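Local coordinates for protein (thiaminase I) (Bacillus subtilis, PDB 3THI), which catalyses the breakdown of thiamin as a transferase, exchanging its thiazole portion for another nucleophile, at residues A[86-91]-A[95-100]; A[116-121]-A[128-133]; A[164-167]-A[171-174]. All coordinates share one frame; numbering follows the deposited sequence.

Contact 1 (A[86-91]-A[95-100])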
ATOM      1  N   PHE A  86       1.554   4.677 -14.514  1.00 15.50           N
ATOM      2  CA  PHE A  86       2.510   3.836 -13.809  1.00 16.87           C
ATOM      3  C   PHE A  86       1.827   2.643 -13.148  1.00 15.26           C
ATOM      4  O   PHE A  86       2.427   1.570 -13.018  1.00 14.44           O
ATOM      5  CB  PHE A  86       3.358   4.648 -12.807  1.00 11.86           C
ATOM      6  CG  PHE A  86       2.728   4.833 -11.456  1.00 13.17           C
ATOM      7  CD1 PHE A  86       2.973   3.922 -10.433  1.00 12.27           C
ATOM      8  CD2 PHE A  86       1.965   5.959 -11.175  1.00 13.47           C
ATOM      9  CE1 PHE A  86       2.472   4.134  -9.145  1.00 13.21           C
ATOM     10  CE2 PHE A  86       1.459   6.183  -9.887  1.00 19.16           C
ATOM     11  CZ  PHE A  86       1.717   5.268  -8.872  1.00 13.41           C
ATOM     12  N   ALA A  87       0.561   2.817 -12.781  1.00 11.40           N
ATOM     13  CA  ALA A  87      -0.184   1.743 -12.143  1.00 10.66           C
ATOM     14  C   ALA A  87      -0.526   0.688 -13.171  1.00 14.56           C
ATOM     15  O   ALA A  87      -0.281  -0.503 -12.954  1.00 12.71           O
ATOM     16  CB  ALA A  87      -1.450   2.275 -11.489  1.00 12.83           C
ATOM     17  N   LEU A  88      -1.071   1.128 -14.301  1.00 13.54           N
ATOM     18  CA  LEU A  88      -1.452   0.205 -15.359  1.00 16.04           C
ATOM     19  C   LEU A  88      -0.227  -0.568 -15.858  1.00 16.58           C
ATOM     20  O   LEU A  88      -0.288  -1.782 -16.098  1.00 13.72           O
ATOM     21  CB  LEU A  88      -2.125   0.974 -16.507  1.00 22.74           C
ATOM     22  CG  LEU A  88      -2.775   0.141 -17.620  1.00 26.07           C
ATOM     23  CD1 LEU A  88      -3.764  -0.850 -17.026  1.00 21.58           C
ATOM     24  CD2 LEU A  88      -3.454   1.050 -18.633  1.00 26.50           C
ATOM     25  N   GLN A  89       0.901   0.132 -15.948  1.00 17.94           N
ATOM     26  CA  GLN A  89       2.147  -0.468 -16.410  1.00 16.15           C
ATOM     27  C   GLN A  89       2.671  -1.488 -15.403  1.00 14.11           C
ATOM     28  O   GLN A  89       3.162  -2.542 -15.787  1.00 11.73           O
ATOM     29  CB  GLN A  89       3.195   0.623 -16.659  1.00 18.95           C
ATOM     30  CG  GLN A  89       4.339   0.186 -17.567  1.00 32.44           C
ATOM     31  CD  GLN A  89       3.882  -0.134 -18.994  1.00 39.14           C
ATOM     32  OE1 GLN A  89       4.491  -0.966 -19.677  1.00 40.23           O
ATOM     33  NE2 GLN A  89       2.807   0.529 -19.450  1.00 38.53           N
ATOM     34  N   GLY A  90       2.549  -1.174 -14.118  1.00 10.98           N
ATOM     35  CA  GLY A  90       3.010  -2.079 -13.083  1.00  7.96           C
ATOM     36  C   GLY A  90       2.194  -3.354 -12.977  1.00 11.05           C
ATOM     37  O   GLY A  90       2.573  -4.285 -12.268  1.00 10.37           O
ATOM     38  N   ALA A  91       1.083  -3.406 -13.704  1.00 11.62           N
ATOM     39  CA  ALA A  91       0.197  -4.566 -13.698  1.00 12.42           C
ATOM     40  C   ALA A  91       0.440  -5.505 -14.880  1.00 11.43           C
ATOM     41  O   ALA A  91      -0.284  -6.484 -15.068  1.00 13.60           O
ATOM     42  CB  ALA A  91      -1.262  -4.099 -13.681  1.00 10.39           C
ATOM     43  N   GLY A  95       4.043  -9.151 -21.458  1.00 16.97           N
ATOM     44  CA  GLY A  95       3.337  -8.344 -22.436  1.00 16.61           C
ATOM     45  C   GLY A  95       1.836  -8.265 -22.210  1.00 19.69           C
ATOM     46  O   GLY A  95       1.117  -7.736 -23.055  1.00 20.78           O
ATOM     47  N   GLU A  96       1.361  -8.744 -21.059  1.00 18.20           N
ATOM     48  CA  GLU A  96      -0.070  -8.735 -20.764  1.00 20.24           C
ATOM     49  C   GLU A  96      -0.442  -8.065 -19.436  1.00 19.94           C
ATOM     50  O   GLU A  96       0.328  -8.101 -18.466  1.00 19.75           O
ATOM     51  CB  GLU A  96      -0.605 -10.171 -20.747  1.00 17.44           C
ATOM     52  CG  GLU A  96      -0.321 -10.972 -21.996  1.00 22.27           C
ATOM     53  CD  GLU A  96      -0.924 -12.361 -21.944  1.00 21.97           C
ATOM     54  OE1 GLU A  96      -0.369 -13.225 -21.239  1.00 21.33           O
ATOM     55  OE2 GLU A  96      -1.959 -12.595 -22.604  1.00 28.97           O
ATOM     56  N   VAL A  97      -1.616  -7.434 -19.408  1.00 17.30           N
ATOM     57  CA  VAL A  97      -2.125  -6.810 -18.186  1.00 14.26           C
ATOM     58  C   VAL A  97      -2.733  -7.975 -17.393  1.00 14.55           C
ATOM     59  O   VAL A  97      -3.544  -8.728 -17.922  1.00 15.51           O
ATOM     60  CB  VAL A  97      -3.219  -5.770 -18.490  1.00 12.41           C
ATOM     61  CG1 VAL A  97      -3.812  -5.227 -17.195  1.00 12.35           C
ATOM     62  CG2 VAL A  97      -2.650  -4.646 -19.330  1.00 10.50           C
ATOM     63  N   TYR A  98      -2.287  -8.166 -16.156  1.00 14.26           N
ATOM     64  CA  TYR A  98      -2.792  -9.269 -15.345  1.00 15.17           C
ATOM     65  C   TYR A  98      -3.619  -8.859 -14.127  1.00 15.44           C
ATOM     66  O   TYR A  98      -4.066  -9.713 -13.363  1.00 13.77           O
ATOM     67  CB  TYR A  98      -1.635 -10.186 -14.928  1.00 15.46           C
ATOM     68  CG  TYR A  98      -1.394 -11.316 -15.903  1.00 12.10           C
ATOM     69  CD1 TYR A  98      -2.137 -12.495 -15.826  1.00 11.06           C
ATOM     70  CD2 TYR A  98      -0.429 -11.212 -16.904  1.00 13.00           C
ATOM     71  CE1 TYR A  98      -1.933 -13.537 -16.716  1.00 12.70           C
ATOM     72  CE2 TYR A  98      -0.212 -12.259 -17.804  1.00 14.42           C
ATOM     73  CZ  TYR A  98      -0.972 -13.417 -17.702  1.00 14.85           C
ATOM     74  OH  TYR A  98      -0.780 -14.459 -18.585  1.00 15.90           O
ATOM     75  N   GLY A  99      -3.854  -7.558 -13.985  1.00 13.05           N
ATOM     76  CA  GLY A  99      -4.614  -7.058 -12.862  1.00 13.25           C
ATOM     77  C   GLY A  99      -5.079  -5.640 -13.101  1.00 14.86           C
ATOM     78  O   GLY A  99      -4.473  -4.893 -13.871  1.00 12.55           O
ATOM     79  N   LEU A 100      -6.203  -5.287 -12.487  1.00 14.49           N
ATOM     80  CA  LEU A 100      -6.745  -3.950 -12.621  1.00 12.62           C
ATOM     81  C   LEU A 100      -6.417  -3.179 -11.357  1.00 13.42           C
ATOM     82  O   LEU A 100      -6.928  -3.485 -10.280  1.00 14.15           O
ATOM     83  CB  LEU A 100      -8.264  -3.993 -12.855  1.00 12.49           C
ATOM     84  CG  LEU A 100      -8.768  -4.824 -14.047  1.00 12.12           C
ATOM     85  CD1 LEU A 100     -10.234  -4.556 -14.278  1.00 11.26           C
ATOM     86  CD2 LEU A 100      -7.999  -4.500 -15.320  1.00 12.80           C
TER

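Contact 2 (A[116-121]-A[128-133])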
ATOM      1  N   LEU A 116       7.012  23.668  11.060  1.00 21.77           N
ATOM      2  CA  LEU A 116       7.578  24.009   9.762  1.00 22.15           C
ATOM      3  C   LEU A 116       8.896  23.297   9.450  1.00 24.98           C
ATOM      4  O   LEU A 116       9.104  22.850   8.324  1.00 27.65           O
ATOM      5  CB  LEU A 116       7.758  25.526   9.652  1.00 24.58           C
ATOM      6  CG  LEU A 116       6.526  26.382   9.952  1.00 25.04           C
ATOM      7  CD1 LEU A 116       6.892  27.841   9.846  1.00 29.19           C
ATOM      8  CD2 LEU A 116       5.386  26.065   9.000  1.00 29.00           C
ATOM      9  N   LYS A 117       9.758  23.155  10.455  1.00 24.84           N
ATOM     10  CA  LYS A 117      11.058  22.499  10.272  1.00 24.81           C
ATOM     11  C   LYS A 117      10.999  21.080   9.708  1.00 26.37           C
ATOM     12  O   LYS A 117      11.875  20.684   8.933  1.00 25.87           O
ATOM     13  CB  LYS A 117      11.866  22.501  11.573  1.00 24.59           C
ATOM     14  CG  LYS A 117      12.360  23.867  11.975  1.00 26.50           C
ATOM     15  CD  LYS A 117      13.384  23.762  13.090  1.00 32.56           C
ATOM     16  CE  LYS A 117      13.923  25.124  13.477  1.00 33.08           C
ATOM     17  NZ  LYS A 117      15.105  25.010  14.361  1.00 36.23           N
ATOM     18  N   ILE A 118       9.993  20.307  10.122  1.00 26.08           N
ATOM     19  CA  ILE A 118       9.823  18.940   9.635  1.00 22.83           C
ATOM     20  C   ILE A 118       9.210  18.998   8.238  1.00 22.85           C
ATOM     21  O   ILE A 118       9.329  18.053   7.454  1.00 20.78           O
ATOM     22  CB  ILE A 118       8.916  18.097  10.570  1.00 23.08           C
ATOM     23  CG1 ILE A 118       9.457  18.129  12.000  1.00 22.52           C
ATOM     24  CG2 ILE A 118       8.876  16.641  10.109  1.00 21.90           C
ATOM     25  CD1 ILE A 118      10.819  17.469  12.176  1.00 24.09           C
ATOM     26  N   GLY A 119       8.593  20.136   7.925  1.00 24.94           N
ATOM     27  CA  GLY A 119       7.975  20.334   6.623  1.00 26.38           C
ATOM     28  C   GLY A 119       8.986  20.428   5.497  1.00 25.94           C
ATOM     29  O   GLY A 119       8.664  20.164   4.340  1.00 22.33           O
ATOM     30  N   GLN A 120      10.216  20.798   5.836  1.00 28.28           N
ATOM     31  CA  GLN A 120      11.275  20.924   4.839  1.00 29.31           C
ATOM     32  C   GLN A 120      12.103  19.655   4.659  1.00 23.77           C
ATOM     33  O   GLN A 120      12.988  19.608   3.809  1.00 24.53           O
ATOM     34  CB  GLN A 120      12.181  22.116   5.176  1.00 34.53           C
ATOM     35  CG  GLN A 120      12.898  22.018   6.518  1.00 40.24           C
ATOM     36  CD  GLN A 120      13.588  23.318   6.903  1.00 43.51           C
ATOM     37  OE1 GLN A 120      13.007  24.395   6.784  1.00 43.62           O
ATOM     38  NE2 GLN A 120      14.832  23.220   7.367  1.00 43.59           N
ATOM     39  N   VAL A 121      11.804  18.635   5.462  1.00 22.75           N
ATOM     40  CA  VAL A 121      12.493  17.345   5.422  1.00 19.06           C
ATOM     41  C   VAL A 121      12.075  16.546   4.192  1.00 20.29           C
ATOM     42  O   VAL A 121      10.889  16.278   3.991  1.00 20.17           O
ATOM     43  CB  VAL A 121      12.198  16.515   6.696  1.00 17.59           C
ATOM     44  CG1 VAL A 121      12.768  15.114   6.568  1.00 16.12           C
ATOM     45  CG2 VAL A 121      12.779  17.201   7.912  1.00 15.73           C
ATOM     46  N   TYR A 128      16.541  12.720  10.532  1.00 19.40           N
ATOM     47  CA  TYR A 128      17.385  12.426  11.684  1.00 21.53           C
ATOM     48  C   TYR A 128      18.040  13.679  12.270  1.00 22.51           C
ATOM     49  O   TYR A 128      18.176  13.797  13.491  1.00 22.32           O
ATOM     50  CB  TYR A 128      18.466  11.403  11.328  1.00 20.19           C
ATOM     51  CG  TYR A 128      19.355  11.073  12.504  1.00 21.55           C
ATOM     52  CD1 TYR A 128      18.932  10.186  13.493  1.00 24.15           C
ATOM     53  CD2 TYR A 128      20.590  11.689  12.658  1.00 24.25           C
ATOM     54  CE1 TYR A 128      19.717   9.924  14.610  1.00 25.87           C
ATOM     55  CE2 TYR A 128      21.385  11.437  13.774  1.00 28.58           C
ATOM     56  CZ  TYR A 128      20.941  10.556  14.749  1.00 29.07           C
ATOM     57  OH  TYR A 128      21.708  10.335  15.874  1.00 31.17           O
ATOM     58  N   LYS A 129      18.470  14.598  11.409  1.00 22.17           N
ATOM     59  CA  LYS A 129      19.098  15.833  11.872  1.00 26.21           C
ATOM     60  C   LYS A 129      18.117  16.701  12.666  1.00 25.29           C
ATOM     61  O   LYS A 129      18.533  17.546  13.449  1.00 27.88           O
ATOM     62  CB  LYS A 129      19.658  16.629  10.686  1.00 28.04           C
ATOM     63  CG  LYS A 129      20.886  15.977  10.063  1.00 38.25           C
ATOM     64  CD  LYS A 129      21.518  16.827   8.967  1.00 41.94           C
ATOM     65  CE  LYS A 129      22.648  16.062   8.285  1.00 43.60           C
ATOM     66  NZ  LYS A 129      23.197  16.787   7.101  1.00 48.57           N
ATOM     67  N   LYS A 130      16.823  16.460  12.469  1.00 25.68           N
ATOM     68  CA  LYS A 130      15.762  17.209  13.135  1.00 26.79           C
ATOM     69  C   LYS A 130      15.243  16.556  14.401  1.00 24.28           C
ATOM     70  O   LYS A 130      15.092  17.214  15.423  1.00 24.05           O
ATOM     71  CB  LYS A 130      14.597  17.445  12.173  1.00 27.14           C
ATOM     72  CG  LYS A 130      14.960  18.333  11.001  1.00 33.59           C
ATOM     73  CD  LYS A 130      15.437  19.707  11.457  1.00 34.57           C
ATOM     74  CE  LYS A 130      15.939  20.519  10.270  1.00 38.71           C
ATOM     75  NZ  LYS A 130      16.215  21.937  10.648  1.00 41.74           N
ATOM     76  N   ILE A 131      14.938  15.267  14.329  1.00 24.08           N
ATOM     77  CA  ILE A 131      14.424  14.564  15.497  1.00 22.56           C
ATOM     78  C   ILE A 131      15.462  13.739  16.261  1.00 21.17           C
ATOM     79  O   ILE A 131      15.278  13.461  17.450  1.00 21.42           O
ATOM     80  CB  ILE A 131      13.197  13.704  15.156  1.00 21.82           C
ATOM     81  CG1 ILE A 131      13.572  12.601  14.184  1.00 20.62           C
ATOM     82  CG2 ILE A 131      12.087  14.587  14.582  1.00 22.73           C
ATOM     83  CD1 ILE A 131      12.466  11.610  13.960  1.00 22.63           C
ATOM     84  N   GLY A 132      16.540  13.337  15.591  1.00 18.30           N
ATOM     85  CA  GLY A 132      17.569  12.558  16.258  1.00 16.78           C
ATOM     86  C   GLY A 132      17.182  11.155  16.680  1.00 18.37           C
ATOM     87  O   GLY A 132      16.202  10.598  16.205  1.00 15.85           O
ATOM     88  N   THR A 133      17.971  10.579  17.575  1.00 17.15           N
ATOM     89  CA  THR A 133      17.737   9.231  18.074  1.00 19.16           C
ATOM     90  C   THR A 133      16.676   9.199  19.159  1.00 21.93           C
ATOM     91  O   THR A 133      16.587  10.119  19.973  1.00 22.58           O
ATOM     92  CB  THR A 133      19.036   8.656  18.683  1.00 18.74           C
ATOM     93  OG1 THR A 133      20.043   8.559  17.676  1.00 23.94           O
ATOM     94  CG2 THR A 133      18.799   7.290  19.274  1.00 21.38           C
TER
HETATM   95  O   HOH W   1      15.856  24.373   9.606  1.00 43.11           O

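Contact 3 (A[164-167]-A[171-174])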
ATOM      1  N   ALA A 164      14.129   0.361  -0.603  1.00 14.01           N
ATOM      2  CA  ALA A 164      15.298   1.183  -0.332  1.00 15.07           C
ATOM      3  C   ALA A 164      16.415   0.849  -1.308  1.00 14.87           C
ATOM      4  O   ALA A 164      17.082   1.745  -1.818  1.00 17.88           O
ATOM      5  CB  ALA A 164      15.781   0.963   1.109  1.00 14.14           C
ATOM      6  N   LEU A 165      16.594  -0.439  -1.590  1.00 15.01           N
ATOM      7  CA  LEU A 165      17.647  -0.885  -2.498  1.00 16.79           C
ATOM      8  C   LEU A 165      17.491  -0.268  -3.880  1.00 17.58           C
ATOM      9  O   LEU A 165      18.482   0.053  -4.535  1.00 23.01           O
ATOM     10  CB  LEU A 165      17.672  -2.412  -2.592  1.00 14.44           C
ATOM     11  CG  LEU A 165      18.888  -3.023  -3.288  1.00 16.67           C
ATOM     12  CD1 LEU A 165      20.144  -2.625  -2.550  1.00 15.94           C
ATOM     13  CD2 LEU A 165      18.766  -4.540  -3.348  1.00 14.64           C
ATOM     14  N   ILE A 166      16.247  -0.098  -4.324  1.00 16.46           N
ATOM     15  CA  ILE A 166      15.998   0.499  -5.629  1.00 16.91           C
ATOM     16  C   ILE A 166      16.496   1.946  -5.641  1.00 19.03           C
ATOM     17  O   ILE A 166      17.237   2.341  -6.539  1.00 16.44           O
ATOM     18  CB  ILE A 166      14.492   0.411  -6.030  1.00 12.34           C
ATOM     19  CG1 ILE A 166      14.177  -0.997  -6.548  1.00  9.68           C
ATOM     20  CG2 ILE A 166      14.127   1.497  -7.067  1.00 10.73           C
ATOM     21  CD1 ILE A 166      12.710  -1.246  -6.839  1.00 12.60           C
ATOM     22  N   ASP A 167      16.154   2.706  -4.603  1.00 18.49           N
ATOM     23  CA  ASP A 167      16.561   4.101  -4.526  1.00 24.70           C
ATOM     24  C   ASP A 167      18.065   4.232  -4.381  1.00 24.96           C
ATOM     25  O   ASP A 167      18.658   5.204  -4.854  1.00 30.16           O
ATOM     26  CB  ASP A 167      15.837   4.808  -3.376  1.00 30.98           C
ATOM     27  CG  ASP A 167      14.322   4.776  -3.532  1.00 38.19           C
ATOM     28  OD1 ASP A 167      13.838   4.786  -4.687  1.00 39.54           O
ATOM     29  OD2 ASP A 167      13.611   4.733  -2.500  1.00 43.29           O
ATOM     30  N   GLN A 171      18.140   2.594  -9.963  1.00 24.47           N
ATOM     31  CA  GLN A 171      17.492   1.955 -11.089  1.00 26.00           C
ATOM     32  C   GLN A 171      16.269   1.151 -10.680  1.00 22.06           C
ATOM     33  O   GLN A 171      16.347   0.316  -9.774  1.00 21.89           O
ATOM     34  CB  GLN A 171      18.492   1.060 -11.830  1.00 33.55           C
ATOM     35  CG  GLN A 171      19.568   1.834 -12.596  1.00 43.18           C
ATOM     36  CD  GLN A 171      18.975   2.845 -13.573  1.00 47.09           C
ATOM     37  OE1 GLN A 171      17.912   2.613 -14.163  1.00 46.79           O
ATOM     38  NE2 GLN A 171      19.658   3.976 -13.742  1.00 45.39           N
ATOM     39  N   TYR A 172      15.133   1.422 -11.323  1.00 17.50           N
ATOM     40  CA  TYR A 172      13.925   0.672 -11.009  1.00 14.89           C
ATOM     41  C   TYR A 172      14.101  -0.734 -11.527  1.00 13.28           C
ATOM     42  O   TYR A 172      14.770  -0.953 -12.537  1.00 16.54           O
ATOM     43  CB  TYR A 172      12.665   1.276 -11.644  1.00 14.03           C
ATOM     44  CG  TYR A 172      11.433   0.384 -11.491  1.00 15.64           C
ATOM     45  CD1 TYR A 172      10.771   0.277 -10.260  1.00 15.32           C
ATOM     46  CD2 TYR A 172      10.933  -0.367 -12.568  1.00 17.25           C
ATOM     47  CE1 TYR A 172       9.647  -0.541 -10.101  1.00  8.43           C
ATOM     48  CE2 TYR A 172       9.803  -1.198 -12.410  1.00 11.94           C
ATOM     49  CZ  TYR A 172       9.171  -1.266 -11.169  1.00  9.64           C
ATOM     50  OH  TYR A 172       8.042  -2.021 -10.993  1.00  7.88           O
ATOM     51  N   THR A 173      13.550  -1.684 -10.785  1.00 13.59           N
ATOM     52  CA  THR A 173      13.579  -3.087 -11.163  1.00 14.07           C
ATOM     53  C   THR A 173      12.337  -3.772 -10.607  1.00 16.42           C
ATOM     54  O   THR A 173      11.812  -3.366  -9.568  1.00 18.24           O
ATOM     55  CB  THR A 173      14.829  -3.830 -10.644  1.00 12.14           C
ATOM     56  OG1 THR A 173      14.718  -5.213 -10.988  1.00 12.97           O
ATOM     57  CG2 THR A 173      14.973  -3.720  -9.143  1.00  7.69           C
ATOM     58  N   GLU A 174      11.824  -4.755 -11.338  1.00 13.00           N
ATOM     59  CA  GLU A 174      10.671  -5.505 -10.870  1.00 11.27           C
ATOM     60  C   GLU A 174      11.157  -6.712 -10.084  1.00 10.93           C
ATOM     61  O   GLU A 174      10.366  -7.564  -9.677  1.00 12.22           O
ATOM     62  CB  GLU A 174       9.798  -5.956 -12.039  1.00 12.47           C
ATOM     63  CG  GLU A 174       9.168  -4.804 -12.787  1.00 19.42           C
ATOM     64  CD  GLU A 174       8.025  -5.226 -13.678  1.00 19.81           C
ATOM     65  OE1 GLU A 174       7.956  -6.416 -14.030  1.00 21.89           O
ATOM     66  OE2 GLU A 174       7.199  -4.359 -14.033  1.00 23.12           O
TER

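Contact 1 (A[86-91]-A[95-100])
The carbonyl O of Ala91 takes a hydrogen bond from the backbone N of Tyr98, 2.8 Å away and almost perfectly straight at the hydrogen (177°). The angle at the acceptor, C=O...N, is 161°, so the donor meets the oxygen nearly head-on. This bond ties the residue just after helix 85-90 to the beginning of strand 96-112. Leu88 O accepts from Ala91 N on the other side of the same residue, fixing Ala91 to the last turn of the helix as well as to the strand. The link belongs to a tight beta hairpin: strand 92-93 leaves the helix, and the chain turns through Gly95, whose positive phi of 74° is easy for glycine, before returning antiparallel as strand 96-112. The Ala91 methyl points at the returning chain, its CB only 3.3 Å from Gly99 O, and the small side chain suits a place with so little depth. Gly99 adds no side chain of its own; its N and O are both buried with no polar partner in the model, and the Ala91 methyl lies against that oxygen. Val97 brings its CG1 branch to 4.4 Å from Leu88 CD1, a loose apolar touch between two branched side chains. Leu88 gets there with CG anti to its backbone N, which carries the isobutyl group out along the helix flank toward the strand. The same Val97 CG1 lies 4.5 Å from Ala91 CB, and the valine also touches Ile77. Beyond the pair, Ser267 OG bonds to Tyr98 O, Leu100 pairs through its backbone with Val266, and Arg341 NE reaches Gly90 O. Phe86, one turn earlier on the helix, meets the ring of Phe261.

Contact 2 (A[116-121]-A[128-133])
Lys130 sets its CG anti to its carbonyl carbon (chi1 -65°) and then bends at chi2 (-59°), which lays the rest of its extended chain across segment 116-121; Ile118, with its CG1 likewise anti to the carbonyl carbon, sends CD1 the opposite way to meet it. That CD1 methyl sits 3.8 Å from Lys130 CB. It also lies 4.0 Å from Ile131 CG2, the two isoleucine side chains crossing at about a right angle. Val121 adds its CG2, 3.9 Å from Lys130 CG. The contact thus joins the short, weakly bonded helix 116-119 to helix 124-131 of the thiaminase domain: its buried side, where Ile118 also touches Leu109 and Tyr111 and Ile131 touches Met198, suits branched apolar residues, while lysine spans from there to the surface. At the outer end one water accepts from Lys130 NZ at 2.7 Å and, weakly, from Gln120 NE2. Cutting Lys130 back to an alanine would keep the CB under Ile118 but would probably leave Val121 CG2 without its CG neighbour and the water without its ammonium donor. Lys117 crosses the same chain with CD 4.2 Å from Lys130 NZ, and the two ammonium groups lie 4.9 Å apart. Because no hydrogen bond joins the segments directly, cohesion rests on methyl and methylene packing and a shared water, which probably helps solvate the Lys130 charge, while the nearby Lys117 charge probably opposes closer approach.

Contact 3 (A[164-167]-A[171-174])
Ile166 spreads its three outer carbons over the backbone of residues 171-173, overlapping Tyr172 and Thr173 where the chain folds back on the last turns of helix 154-169. This is a helix followed by an irregular return loop, in a protein whose family belongs with the two-domain periplasmic binding protein fold. The CG2 branch lies 3.7 Å from Gln171 O and 4.0 Å from Tyr172 CA, while CD1 runs on to Thr173 O at 3.6 Å. Isoleucine suits this place because the two arms of its beta-branch reach different parts of the loop backbone, CG2 the Gln171 carbonyl and CD1 the Thr173 carbonyl. Its CG1 meets the Thr173 methyl, CG2, at 3.8 Å, the two side chains crossing at a slant. In Thr173, with the hydroxyl anti to the backbone N (chi1 176°), CG2 stands between the backbone N and the carbonyl carbon, facing the isoleucine, while OG1 bonds to Tyr175 N in an ST turn. Threonine therefore serves both sides, apolar inward and polar along its own chain. Tyr172 turns its CB away from the helix, yet ring atom CD1 still comes to 4.2 Å from Ile166 CD1; Leu260 of strand 260-269 touches both residues. No hydrogen bond crosses between the segments. At the far end of the ring, Tyr172 OH is hydrogen-bonded to Val339 O.

In the fold
Contacts 1 and 3 lie near each other, nearest atoms about 5 Å apart, and both lean on strand 260-269: Phe86 meets Phe261 in one, Ile166 and Tyr172 meet Leu260 in the other. Contact 2 sits farther out, its centre about 24 Å from the centre of the chain and on the opposite side from contact 1, although strand 96-112, which starts in contact 1, leads toward its first helix. All are partly buried. Contact 1, none of whose touching residues is exposed, relies on a hairpin's backbone hydrogen bond; contact 3 packs one buried isoleucine over a loop, with exposed Gln171 at its edge; contact 2, with Lys117 and Gln120 exposed, mixes apolar packing with lysines and water.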